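PDB 1Z08: Ras-related protein Rab-21 from Homo sapiens, which belongs to the Rab branch of the Ras family, the small G proteins built on a P-loop nucleotide-binding fold. Local coordinates for residues A[115-120]-A[157-162]; A[24-29]-A[57-62]. The protein carries 1 engineered substitution. One frame throughout, in Å; residues are numbered along the deposited sequence.

Contact 1 (A[115-120]-A[157-162]). With GNP (phosphoaminophosphonic acid-guanylate ester), chain F.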
loop_
_atom_site.group_PDB
_atom_site.type_symbol
_atom_site.label_atom_id
_atom_site.label_comp_id
_atom_site.label_asym_id
_atom_site.label_seq_id
_atom_site.Cartn_x
_atom_site.Cartn_y
_atom_site.Cartn_z
ATOM N N CYS A 115 0.074 6.050 -1.940
ATOM C CA CYS A 115 -1.198 5.543 -1.432
ATOM C C CYS A 115 -1.110 5.427 0.083
ATOM O O CYS A 115 -0.160 4.849 0.612
ATOM C CB CYS A 115 -1.519 4.165 -2.018
ATOM S SG CYS A 115 -1.566 4.090 -3.811
ATOM N N ILE A 116 -2.095 5.990 0.775
ATOM C CA ILE A 116 -2.231 5.793 2.216
ATOM C C ILE A 116 -3.424 4.865 2.424
ATOM O O ILE A 116 -4.551 5.185 2.042
ATOM C CB ILE A 116 -2.364 7.132 2.986
ATOM C CG1 ILE A 116 -1.135 8.009 2.702
ATOM C CG2 ILE A 116 -2.512 6.879 4.487
ATOM C CD1 ILE A 116 -1.182 9.386 3.306
ATOM N N VAL A 117 -3.153 3.697 2.998
ATOM C CA VAL A 117 -4.124 2.606 3.008
ATOM C C VAL A 117 -4.503 2.177 4.424
ATOM O O VAL A 117 -3.668 1.679 5.183
ATOM C CB VAL A 117 -3.621 1.394 2.180
ATOM C CG1 VAL A 117 -4.661 0.275 2.160
ATOM C CG2 VAL A 117 -3.287 1.820 0.748
ATOM N N GLY A 118 -5.773 2.394 4.761
ATOM C CA GLY A 118 -6.341 1.946 6.026
ATOM C C GLY A 118 -6.861 0.535 5.874
ATOM O O GLY A 118 -7.950 0.320 5.334
ATOM N N ASN A 119 -6.069 -0.420 6.345
ATOM C CA ASN A 119 -6.397 -1.835 6.241
ATOM C C ASN A 119 -7.133 -2.359 7.471
ATOM O O ASN A 119 -7.102 -1.739 8.541
ATOM C CB ASN A 119 -5.130 -2.658 5.969
ATOM C CG ASN A 119 -5.429 -4.115 5.644
ATOM O OD1 ASN A 119 -6.324 -4.421 4.852
ATOM N ND2 ASN A 119 -4.678 -5.022 6.264
ATOM N N LYS A 120 -7.793 -3.504 7.294
ATOM C CA LYS A 120 -8.564 -4.191 8.343
ATOM C C LYS A 120 -9.928 -3.536 8.588
ATOM O O LYS A 120 -10.409 -3.499 9.723
ATOM C CB LYS A 120 -7.774 -4.316 9.660
ATOM C CG LYS A 120 -6.400 -4.963 9.533
ATOM C CD LYS A 120 -5.856 -5.351 10.896
ATOM C CE LYS A 120 -4.411 -5.813 10.797
ATOM N NZ LYS A 120 -3.863 -6.195 12.134
ATOM N N GLU A 157 -8.449 -4.922 -5.225
ATOM C CA GLU A 157 -8.493 -4.811 -6.679
ATOM C C GLU A 157 -8.516 -3.344 -7.083
ATOM O O GLU A 157 -7.770 -2.923 -7.965
ATOM C CB GLU A 157 -9.727 -5.528 -7.238
ATOM C CG GLU A 157 -9.734 -7.040 -7.030
ATOM C CD GLU A 157 -8.615 -7.757 -7.773
ATOM O OE1 GLU A 157 -8.284 -7.357 -8.912
ATOM O OE2 GLU A 157 -8.068 -8.729 -7.215
ATOM N N GLU A 158 -9.370 -2.581 -6.403
ATOM C CA GLU A 158 -9.548 -1.151 -6.631
ATOM C C GLU A 158 -8.273 -0.351 -6.344
ATOM O O GLU A 158 -7.925 0.557 -7.102
ATOM C CB GLU A 158 -10.713 -0.631 -5.779
ATOM C CG GLU A 158 -12.091 -1.225 -6.131
ATOM C CD GLU A 158 -12.443 -2.516 -5.379
ATOM O OE1 GLU A 158 -11.542 -3.310 -5.031
ATOM O OE2 GLU A 158 -13.651 -2.737 -5.142
ATOM N N LEU A 159 -7.582 -0.697 -5.256
ATOM C CA LEU A 159 -6.325 -0.040 -4.874
ATOM C C LEU A 159 -5.254 -0.163 -5.959
ATOM O O LEU A 159 -4.689 0.842 -6.399
ATOM C CB LEU A 159 -5.792 -0.601 -3.544
ATOM C CG LEU A 159 -4.326 -0.344 -3.156
ATOM C CD1 LEU A 159 -4.037 1.131 -2.898
ATOM C CD2 LEU A 159 -3.929 -1.192 -1.953
ATOM N N PHE A 160 -4.974 -1.394 -6.379
ATOM C CA PHE A 160 -3.926 -1.635 -7.367
ATOM C C PHE A 160 -4.300 -1.108 -8.748
ATOM O O PHE A 160 -3.443 -0.587 -9.462
ATOM C CB PHE A 160 -3.541 -3.113 -7.414
ATOM C CG PHE A 160 -2.666 -3.545 -6.267
ATOM C CD1 PHE A 160 -1.294 -3.296 -6.288
ATOM C CD2 PHE A 160 -3.212 -4.193 -5.163
ATOM C CE1 PHE A 160 -0.481 -3.688 -5.230
ATOM C CE2 PHE A 160 -2.405 -4.593 -4.098
ATOM C CZ PHE A 160 -1.038 -4.341 -4.130
ATOM N N LEU A 161 -5.576 -1.233 -9.110
ATOM C CA LEU A 161 -6.068 -0.696 -10.381
ATOM C C LEU A 161 -5.916 0.823 -10.432
ATOM O O LEU A 161 -5.424 1.366 -11.422
ATOM C CB LEU A 161 -7.532 -1.099 -10.631
ATOM C CG LEU A 161 -8.231 -0.534 -11.880
ATOM C CD1 LEU A 161 -7.599 -1.061 -13.162
ATOM C CD2 LEU A 161 -9.726 -0.839 -11.863
ATOM N N ASP A 162 -6.325 1.498 -9.359
ATOM C CA ASP A 162 -6.235 2.953 -9.286
ATOM C C ASP A 162 -4.785 3.430 -9.271
ATOM O O ASP A 162 -4.450 4.411 -9.933
ATOM C CB ASP A 162 -6.988 3.499 -8.069
ATOM C CG ASP A 162 -7.295 4.982 -8.194
ATOM O OD1 ASP A 162 -6.866 5.760 -7.315
ATOM O OD2 ASP A 162 -7.957 5.370 -9.181
HETATM P PG GNP F . 5.385 -7.916 8.864
HETATM O O1G GNP F . 5.946 -8.263 10.223
HETATM O O2G GNP F . 5.613 -8.959 7.801
HETATM O O3G GNP F . 5.961 -6.560 8.571
HETATM N N3B GNP F . 3.792 -7.745 8.999
HETATM P PB GNP F . 2.713 -7.537 7.836
HETATM O O1B GNP F . 2.425 -6.102 7.631
HETATM O O2B GNP F . 3.145 -8.295 6.639
HETATM O O3A GNP F . 1.378 -8.122 8.329
HETATM P PA GNP F . 0.728 -9.477 7.991
HETATM O O1A GNP F . 0.177 -9.441 6.621
HETATM O O2A GNP F . 1.604 -10.627 8.329
HETATM O "O5'" GNP F . -0.520 -9.546 8.948
HETATM C "C5'" GNP F . -0.365 -9.305 10.346
HETATM C "C4'" GNP F . -1.624 -9.725 11.084
HETATM O "O4'" GNP F . -2.741 -8.900 10.663
HETATM C "C3'" GNP F . -2.056 -11.170 10.859
HETATM O "O3'" GNP F . -2.578 -11.666 12.077
HETATM C "C2'" GNP F . -3.114 -11.033 9.765
HETATM O "O2'" GNP F . -4.049 -12.093 9.717
HETATM C "C1'" GNP F . -3.785 -9.727 10.183
HETATM N N9 GNP F . -4.478 -9.053 9.089
HETATM C C8 GNP F . -3.948 -8.629 7.892
HETATM N N7 GNP F . -4.823 -8.062 7.107
HETATM C C5 GNP F . -6.012 -8.113 7.831
HETATM C C6 GNP F . -7.315 -7.655 7.503
HETATM O O6 GNP F . -7.691 -7.087 6.470
HETATM N N1 GNP F . -8.240 -7.895 8.526
HETATM C C2 GNP F . -7.938 -8.516 9.717
HETATM N N2 GNP F . -8.947 -8.671 10.585
HETATM N N3 GNP F . -6.725 -8.947 10.036
HETATM C C4 GNP F . -5.813 -8.721 9.052
#
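Leu159 CD1 drops from the helix between two residues on the same face of the strand, 3.8 Å from Val117 CG2 and 4.0 Å from Cys115 SG, so the packing that joins strand and helix is apolar and converges on one methyl group. Val117 and Leu159 meet tip to tip. The leucine reaches the strand because its CG lies anti to the backbone N (chi1 163°), while the valine offers CG2, the branch lying beside its own backbone N. All three residues are buried, and Tyr146 of the edge strand 144-148 also packs against both Cys115 and Leu159.

This is the Ras-type alpha/beta fold: the C-terminal helix 156-168 lies on one face of the sheet, whereas Ile116 points to the other face and packs on helix 131-140.

The strand's C-terminal end carries polar work of a different kind. Asn119 and Lys120 begin the NKxD motif of the family, completed by Asp122, which bonds the phosphoaminophosphonic acid-guanylate ester. Asn119 ND2 comes within 3.2 Å of the ligand's N7, and the amide is held by Val17 O at ND2 and by Thr148 OG1 at OD1. The extended chain of Lys120 runs across a face of the guanine, its CG 3.5 Å from the ligand's C6. At the far end, Lys120 NZ makes a weak, 3.3 Å hydrogen bond to the ribose O4'; the same NZ is also salt-bridged to Asp87 and hydrogen-bonded to Cys16 O.

Contact 2 (A[24-29]-A[57-62])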
loop_
_atom_site.group_PDB
_atom_site.type_symbol
_atom_site.label_atom_id
_atom_site.label_comp_id
_atom_site.label_asym_id
_atom_site.label_seq_id
_atom_site.Cartn_x
_atom_site.Cartn_y
_atom_site.Cartn_z
ATOM N N LEU A 24 -0.561 -11.124 -0.758
ATOM C CA LEU A 24 -0.986 -12.520 -0.874
ATOM C C LEU A 24 -2.420 -12.639 -1.391
ATOM O O LEU A 24 -2.693 -13.446 -2.282
ATOM C CB LEU A 24 -0.815 -13.267 0.455
ATOM C CG LEU A 24 -1.242 -14.742 0.527
ATOM C CD1 LEU A 24 -0.385 -15.636 -0.368
ATOM C CD2 LEU A 24 -1.204 -15.232 1.968
ATOM N N ARG A 25 -3.328 -11.830 -0.844
ATOM C CA ARG A 25 -4.714 -11.819 -1.307
ATOM C C ARG A 25 -4.804 -11.408 -2.778
ATOM O O ARG A 25 -5.523 -12.032 -3.552
ATOM C CB ARG A 25 -5.588 -10.904 -0.436
ATOM C CG ARG A 25 -7.036 -10.759 -0.913
ATOM C CD ARG A 25 -7.806 -12.075 -0.826
ATOM N NE ARG A 25 -8.330 -12.322 0.515
ATOM C CZ ARG A 25 -8.903 -13.459 0.900
ATOM N NH1 ARG A 25 -9.027 -14.474 0.048
ATOM N NH2 ARG A 25 -9.354 -13.586 2.140
ATOM N N TYR A 26 -4.063 -10.368 -3.155
ATOM C CA TYR A 26 -4.084 -9.858 -4.531
ATOM C C TYR A 26 -3.477 -10.844 -5.541
ATOM O O TYR A 26 -3.996 -11.001 -6.650
ATOM C CB TYR A 26 -3.367 -8.506 -4.605
ATOM C CG TYR A 26 -3.523 -7.766 -5.922
ATOM C CD1 TYR A 26 -4.784 -7.497 -6.458
ATOM C CD2 TYR A 26 -2.403 -7.311 -6.619
ATOM C CE1 TYR A 26 -4.924 -6.810 -7.665
ATOM C CE2 TYR A 26 -2.533 -6.621 -7.820
ATOM C CZ TYR A 26 -3.793 -6.376 -8.339
ATOM O OH TYR A 26 -3.915 -5.689 -9.530
ATOM N N CYS A 27 -2.393 -11.509 -5.148
ATOM C CA CYS A 27 -1.635 -12.369 -6.060
ATOM C C CYS A 27 -2.091 -13.830 -6.084
ATOM O O CYS A 27 -2.051 -14.473 -7.136
ATOM C CB CYS A 27 -0.139 -12.306 -5.741
ATOM S SG CYS A 27 0.633 -10.712 -6.069
ATOM N N GLU A 28 -2.510 -14.352 -4.933
ATOM C CA GLU A 28 -2.850 -15.775 -4.811
ATOM C C GLU A 28 -4.267 -16.037 -4.299
ATOM O O GLU A 28 -4.689 -17.194 -4.194
ATOM C CB GLU A 28 -1.835 -16.494 -3.912
ATOM C CG GLU A 28 -0.386 -16.459 -4.405
ATOM C CD GLU A 28 -0.162 -17.222 -5.705
ATOM O OE1 GLU A 28 -0.909 -18.185 -5.988
ATOM O OE2 GLU A 28 0.781 -16.862 -6.441
ATOM N N ASN A 29 -4.997 -14.965 -3.989
ATOM C CA ASN A 29 -6.327 -15.048 -3.372
ATOM C C ASN A 29 -6.359 -15.963 -2.138
ATOM O O ASN A 29 -7.235 -16.820 -1.994
ATOM C CB ASN A 29 -7.398 -15.438 -4.405
ATOM C CG ASN A 29 -8.813 -15.291 -3.868
ATOM O OD1 ASN A 29 -9.104 -14.390 -3.076
ATOM N ND2 ASN A 29 -9.702 -16.182 -4.297
ATOM N N LEU A 57 3.494 -5.271 -12.915
ATOM C CA LEU A 57 3.814 -4.737 -11.595
ATOM C C LEU A 57 4.859 -5.573 -10.875
ATOM O O LEU A 57 4.731 -6.792 -10.783
ATOM C CB LEU A 57 2.549 -4.644 -10.732
ATOM C CG LEU A 57 1.997 -3.281 -10.306
ATOM C CD1 LEU A 57 2.008 -2.255 -11.434
ATOM C CD2 LEU A 57 0.596 -3.461 -9.734
ATOM N N ALA A 58 5.897 -4.903 -10.387
ATOM C CA ALA A 58 6.848 -5.500 -9.463
ATOM C C ALA A 58 6.444 -5.039 -8.071
ATOM O O ALA A 58 6.709 -3.897 -7.684
ATOM C CB ALA A 58 8.267 -5.063 -9.789
ATOM N N ILE A 59 5.780 -5.926 -7.337
ATOM C CA ILE A 59 5.219 -5.588 -6.034
ATOM C C ILE A 59 6.172 -6.031 -4.930
ATOM O O ILE A 59 6.326 -7.229 -4.673
ATOM C CB ILE A 59 3.815 -6.221 -5.827
ATOM C CG1 ILE A 59 2.848 -5.764 -6.931
ATOM C CG2 ILE A 59 3.268 -5.881 -4.433
ATOM C CD1 ILE A 59 1.524 -6.512 -6.953
ATOM N N TRP A 60 6.799 -5.050 -4.287
ATOM C CA TRP A 60 7.774 -5.294 -3.232
ATOM C C TRP A 60 7.137 -5.307 -1.851
ATOM O O TRP A 60 6.395 -4.390 -1.497
ATOM C CB TRP A 60 8.875 -4.235 -3.268
ATOM C CG TRP A 60 9.894 -4.475 -4.323
ATOM C CD1 TRP A 60 9.785 -4.173 -5.650
ATOM C CD2 TRP A 60 11.183 -5.072 -4.149
ATOM N NE1 TRP A 60 10.928 -4.550 -6.315
ATOM C CE2 TRP A 60 11.804 -5.101 -5.418
ATOM C CE3 TRP A 60 11.873 -5.592 -3.045
ATOM C CZ2 TRP A 60 13.088 -5.627 -5.613
ATOM C CZ3 TRP A 60 13.150 -6.112 -3.238
ATOM C CH2 TRP A 60 13.743 -6.128 -4.515
ATOM N N ASP A 61 7.438 -6.361 -1.093
ATOM C CA ASP A 61 7.043 -6.500 0.307
ATOM C C ASP A 61 8.273 -6.228 1.177
ATOM O O ASP A 61 9.399 -6.499 0.754
ATOM C CB ASP A 61 6.523 -7.917 0.560
ATOM C CG ASP A 61 5.659 -8.027 1.814
ATOM O OD1 ASP A 61 5.460 -7.021 2.529
ATOM O OD2 ASP A 61 5.172 -9.145 2.076
ATOM N N THR A 62 8.057 -5.696 2.378
ATOM C CA THR A 62 9.156 -5.340 3.290
ATOM C C THR A 62 8.957 -5.896 4.699
ATOM O O THR A 62 7.844 -6.243 5.088
ATOM C CB THR A 62 9.338 -3.801 3.414
ATOM O OG1 THR A 62 8.080 -3.185 3.725
ATOM C CG2 THR A 62 9.898 -3.201 2.134
#
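Arg25 NH1 donates to Asn29 OD1 at 3.1 Å, reaching it from above the amide's carbonyl plane, 52° out of it. The bond ties the side chain of Asn29, where the backbone leaves the helix with positive phi, back to the preceding turn; the same guanidinium group also gives NE to Ala150 O, two bonds that should limit its rotation.

Between helix and strand the contact is apolar. Ile59 CD1 meets the Tyr26 ring at its edge, close to the ring plane, 4.0 Å from CD2, and the two side chains cross at about a right angle. Tyr26 CG stands anti to its own N (chi1 -170°), which swings the ring along the flank of the strand toward helix 156-168, where it stacks with Phe160; Lys46 adds a cation-pi contact. Cys27 SG flanks the same methyl more loosely, 4.4 Å from Ile59 CD1.

Further along, Asp61 OD2 bonds the hydroxyl of Thr20, a residue of the magnesium site. Helix 19-28 thus packs on the strand leading into the DxxG motif that Asp61 opens, as in Ras-family G proteins.

Contact 2 is complete before contact 1 begins along the chain, and their centres lie 12 Å apart. Both rest on the same six-stranded sheet, where strands 5-12 and 81-87 separate strand 54-61 from strand 113-119. Helices 19-28 and 156-168 lie side by side on one face, and Phe160 joins the two contacts: its CE1 is 3.9 Å from Ile59 CD1, and its CD1 lies equally near Leu57 CD2. Phe160 thus links the apolar packing under the two helices. Segments 115-120 and 57-62 each finish at the nucleotide, with Asn119 and Lys120 at the base and Thr62 also in the pocket, so this shared core underlies separate parts of one binding site.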